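NOL1/NOP2/sun family protein (Enterococcus faecium, PDB 3M4X) probably methylates ribosomal RNA, as an RsmF-like member of the NOL1/NOP2/sun family that joins a methyltransferase domain to a PUA-like RNA-binding domain. Local coordinates at residues K38-P44 and E69-V75. Numbering follows the deposited sequence.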
ATOM      1  N   LYS A  38     -16.191   7.979  -0.307  1.00 55.31           N
ATOM      2  CA  LYS A  38     -15.711   6.613  -0.446  1.00 49.94           C
ATOM      3  C   LYS A  38     -15.130   6.392  -1.840  1.00 46.12           C
ATOM      4  O   LYS A  38     -15.650   6.917  -2.832  1.00 41.28           O
ATOM      5  CB  LYS A  38     -16.842   5.633  -0.143  1.00 52.68           C
ATOM      6  CG  LYS A  38     -17.454   5.845   1.242  1.00 62.11           C
ATOM      7  CD  LYS A  38     -18.807   5.137   1.423  1.00 70.23           C
ATOM      8  CE  LYS A  38     -19.977   5.989   0.922  1.00 77.59           C
ATOM      9  NZ  LYS A  38     -21.307   5.291   1.005  1.00 78.34           N
ATOM     10  N   GLY A  39     -14.040   5.627  -1.910  1.00 40.11           N
ATOM     11  CA  GLY A  39     -13.352   5.405  -3.171  1.00 32.98           C
ATOM     12  C   GLY A  39     -12.565   4.114  -3.206  1.00 35.45           C
ATOM     13  O   GLY A  39     -12.412   3.432  -2.197  1.00 38.91           O
ATOM     14  N   PHE A  40     -12.059   3.783  -4.384  1.00 34.73           N
ATOM     15  CA  PHE A  40     -11.200   2.626  -4.553  1.00 33.87           C
ATOM     16  C   PHE A  40     -10.386   2.839  -5.802  1.00 32.30           C
ATOM     17  O   PHE A  40     -10.658   3.756  -6.560  1.00 34.35           O
ATOM     18  CB  PHE A  40     -12.019   1.329  -4.663  1.00 36.87           C
ATOM     19  CG  PHE A  40     -12.901   1.258  -5.883  1.00 31.39           C
ATOM     20  CD1 PHE A  40     -12.487   0.574  -7.012  1.00 32.25           C
ATOM     21  CD2 PHE A  40     -14.157   1.857  -5.889  1.00 37.05           C
ATOM     22  CE1 PHE A  40     -13.308   0.488  -8.134  1.00 33.61           C
ATOM     23  CE2 PHE A  40     -14.986   1.786  -7.010  1.00 36.18           C
ATOM     24  CZ  PHE A  40     -14.559   1.102  -8.130  1.00 37.53           C
ATOM     25  N   ARG A  41      -9.379   1.997  -6.000  1.00 31.99           N
ATOM     26  CA  ARG A  41      -8.522   2.056  -7.179  1.00 34.81           C
ATOM     27  C   ARG A  41      -8.476   0.725  -7.920  1.00 32.45           C
ATOM     28  O   ARG A  41      -8.562  -0.348  -7.316  1.00 26.96           O
ATOM     29  CB  ARG A  41      -7.089   2.438  -6.792  1.00 39.00           C
ATOM     30  CG  ARG A  41      -6.868   3.906  -6.484  1.00 38.86           C
ATOM     31  CD  ARG A  41      -5.412   4.153  -6.093  1.00 39.21           C
ATOM     32  NE  ARG A  41      -5.178   3.668  -4.747  1.00 40.53           N
ATOM     33  CZ  ARG A  41      -4.486   2.579  -4.434  1.00 32.94           C
ATOM     34  NH1 ARG A  41      -3.900   1.846  -5.361  1.00 27.94           N
ATOM     35  NH2 ARG A  41      -4.368   2.237  -3.166  1.00 28.07           N
ATOM     36  N   TRP A  42      -8.343   0.811  -9.238  1.00 31.22           N
ATOM     37  CA  TRP A  42      -8.024  -0.348 -10.037  1.00 32.38           C
ATOM     38  C   TRP A  42      -6.506  -0.554 -10.056  1.00 33.78           C
ATOM     39  O   TRP A  42      -5.735   0.295  -9.582  1.00 33.20           O
ATOM     40  CB  TRP A  42      -8.624  -0.244 -11.457  1.00 25.45           C
ATOM     41  CG  TRP A  42      -8.144   0.916 -12.277  1.00 27.70           C
ATOM     42  CD1 TRP A  42      -8.656   2.189 -12.284  1.00 31.95           C
ATOM     43  CD2 TRP A  42      -7.071   0.912 -13.222  1.00 31.23           C
ATOM     44  NE1 TRP A  42      -7.965   2.970 -13.180  1.00 32.60           N
ATOM     45  CE2 TRP A  42      -6.981   2.214 -13.761  1.00 32.50           C
ATOM     46  CE3 TRP A  42      -6.180  -0.073 -13.674  1.00 26.21           C
ATOM     47  CZ2 TRP A  42      -6.039   2.559 -14.725  1.00 35.59           C
ATOM     48  CZ3 TRP A  42      -5.245   0.273 -14.629  1.00 29.81           C
ATOM     49  CH2 TRP A  42      -5.180   1.577 -15.148  1.00 33.69           C
ATOM     50  N   ASN A  43      -6.089  -1.690 -10.604  1.00 28.31           N
ATOM     51  CA  ASN A  43      -4.736  -2.181 -10.438  1.00 25.02           C
ATOM     52  C   ASN A  43      -4.034  -2.418 -11.780  1.00 28.86           C
ATOM     53  O   ASN A  43      -4.326  -3.392 -12.474  1.00 32.34           O
ATOM     54  CB  ASN A  43      -4.768  -3.467  -9.601  1.00 27.11           C
ATOM     55  CG  ASN A  43      -3.388  -3.919  -9.186  1.00 23.90           C
ATOM     56  OD1 ASN A  43      -2.400  -3.374  -9.649  1.00 26.41           O
ATOM     57  ND2 ASN A  43      -3.315  -4.921  -8.322  1.00 22.54           N
ATOM     58  N   PRO A  44      -3.115  -1.512 -12.147  1.00 28.54           N
ATOM     59  CA  PRO A  44      -2.343  -1.582 -13.396  1.00 30.07           C
ATOM     60  C   PRO A  44      -1.356  -2.745 -13.385  1.00 34.07           C
ATOM     61  O   PRO A  44      -0.812  -3.093 -14.430  1.00 32.97           O
ATOM     62  CB  PRO A  44      -1.560  -0.263 -13.424  1.00 34.29           C
ATOM     63  CG  PRO A  44      -2.075   0.560 -12.270  1.00 31.54           C
ATOM     64  CD  PRO A  44      -2.754  -0.346 -11.314  1.00 27.34           C
ATOM     65  N   GLU A  69      -5.969   6.329 -11.070  1.00 31.88           N
ATOM     66  CA  GLU A  69      -6.535   4.978 -11.083  1.00 33.96           C
ATOM     67  C   GLU A  69      -7.686   4.848 -10.090  1.00 32.82           C
ATOM     68  O   GLU A  69      -8.107   3.746  -9.745  1.00 34.07           O
ATOM     69  CB  GLU A  69      -5.425   3.971 -10.770  1.00 33.76           C
ATOM     70  CG  GLU A  69      -4.188   4.172 -11.663  1.00 38.62           C
ATOM     71  CD  GLU A  69      -2.869   3.845 -10.971  1.00 47.72           C
ATOM     72  OE1 GLU A  69      -2.856   3.628  -9.737  1.00 46.42           O
ATOM     73  OE2 GLU A  69      -1.836   3.810 -11.672  1.00 52.99           O
ATOM     74  N   GLY A  70      -8.174   5.993  -9.628  1.00 31.90           N
ATOM     75  CA  GLY A  70      -9.207   6.036  -8.614  1.00 32.29           C
ATOM     76  C   GLY A  70     -10.607   6.268  -9.171  1.00 34.88           C
ATOM     77  O   GLY A  70     -10.801   6.930 -10.193  1.00 33.09           O
ATOM     78  N   PHE A  71     -11.578   5.711  -8.461  1.00 37.37           N
ATOM     79  CA  PHE A  71     -12.991   5.837  -8.764  1.00 36.65           C
ATOM     80  C   PHE A  71     -13.710   6.184  -7.470  1.00 32.39           C
ATOM     81  O   PHE A  71     -13.301   5.754  -6.390  1.00 29.07           O
ATOM     82  CB  PHE A  71     -13.550   4.498  -9.262  1.00 35.98           C
ATOM     83  CG  PHE A  71     -13.122   4.131 -10.650  1.00 38.45           C
ATOM     84  CD1 PHE A  71     -12.407   2.966 -10.879  1.00 33.77           C
ATOM     85  CD2 PHE A  71     -13.443   4.941 -11.726  1.00 40.29           C
ATOM     86  CE1 PHE A  71     -12.018   2.616 -12.159  1.00 37.68           C
ATOM     87  CE2 PHE A  71     -13.057   4.599 -13.011  1.00 41.76           C
ATOM     88  CZ  PHE A  71     -12.343   3.432 -13.231  1.00 38.90           C
ATOM     89  N   LEU A  72     -14.801   6.929  -7.574  1.00 38.56           N
ATOM     90  CA  LEU A  72     -15.652   7.148  -6.415  1.00 41.73           C
ATOM     91  C   LEU A  72     -16.585   5.958  -6.257  1.00 47.56           C
ATOM     92  O   LEU A  72     -17.248   5.537  -7.212  1.00 43.40           O
ATOM     93  CB  LEU A  72     -16.466   8.431  -6.569  1.00 38.92           C
ATOM     94  CG  LEU A  72     -15.622   9.704  -6.593  1.00 47.16           C
ATOM     95  CD1 LEU A  72     -16.537  10.932  -6.560  1.00 48.07           C
ATOM     96  CD2 LEU A  72     -14.639   9.726  -5.429  1.00 38.73           C
ATOM     97  N   GLY A  73     -16.635   5.408  -5.054  1.00 47.02           N
ATOM     98  CA  GLY A  73     -17.557   4.326  -4.790  1.00 44.51           C
ATOM     99  C   GLY A  73     -17.047   3.342  -3.764  1.00 43.96           C
ATOM    100  O   GLY A  73     -16.049   3.584  -3.102  1.00 44.62           O
ATOM    101  N   THR A  74     -17.751   2.226  -3.643  1.00 46.41           N
ATOM    102  CA  THR A  74     -17.459   1.219  -2.643  1.00 50.87           C
ATOM    103  C   THR A  74     -17.133  -0.112  -3.318  1.00 54.52           C
ATOM    104  O   THR A  74     -17.483  -0.332  -4.479  1.00 55.17           O
ATOM    105  CB  THR A  74     -18.667   1.020  -1.711  1.00 53.90           C
ATOM    106  OG1 THR A  74     -19.792   0.566  -2.480  1.00 55.70           O
ATOM    107  CG2 THR A  74     -19.030   2.325  -1.041  1.00 60.28           C
ATOM    108  N   VAL A  75     -16.471  -0.995  -2.577  1.00 52.93           N
ATOM    109  CA  VAL A  75     -16.062  -2.296  -3.091  1.00 50.50           C
ATOM    110  C   VAL A  75     -16.850  -3.442  -2.464  1.00 55.80           C
ATOM    111  O   VAL A  75     -17.033  -3.482  -1.247  1.00 55.81           O
ATOM    112  CB  VAL A  75     -14.575  -2.550  -2.806  1.00 47.23           C
ATOM    113  CG1 VAL A  75     -14.237  -4.020  -3.000  1.00 52.49           C
ATOM    114  CG2 VAL A  75     -13.703  -1.664  -3.679  1.00 42.08           C
TER
HETATM  115  O   HOH W   1      -3.890   1.751  -8.150  1.00 39.14           O
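Phe40 and Phe71 face each other as a hydrogen-bonded pair of an antiparallel sheet, the edge strand 70-72 lying against the central strand 39-41. Phe71 N reaches Phe40 O at 2.9 Å, Phe40 N returns the bond to Phe71 O, and Trp42 N continues the pattern on Glu69 O at 3.0 Å. At the other end Gly73 N bonds Lys38 O from above its carbonyl plane.

On the face that carries both phenylalanines, the CB of Phe71 sits over the Phe40 ring, 4.0 Å from its centroid in a CH-pi contact, while the two rings meet obliquely with planes 43° apart. Phe40 has its CG between the backbone N and carbonyl carbon (chi1 65°); this swings the ring toward the second strand, with the Gly73 carbonyl at its edge; Val75 CG2 lies 3.6 Å from Phe40 CB. Trp42 joins the aromatic cluster from the far end, its CD1 3.4 Å from Phe71 CE1, and one face of its indole takes Glu69 CB. Strand 88-89 completes this three-stranded sheet of the RsmF-type N-terminal domain on the other side of 39-41, and helix 49-56 packs on Trp42 and Phe71 through Leu50 and Val53.

Arg41 stands across from Gly70 in a non-hydrogen-bonded pair and sends its side chain to the opposite face, where the arginine CG passes 3.8 Å from Gly70 CA. Its guanidinium does not touch the Glu69 carboxylate directly: a water in the guanidinium plane accepts from Arg41 NH1 and donates to Glu69 OE1 (2.7 Å) and Trp42 O, while Arg41 NE bonds Gln90 OE1. The other carboxylate oxygen, Glu69 OE2, rests against Pro44 CG, and both side chains touch Ala125 of helix 118-127.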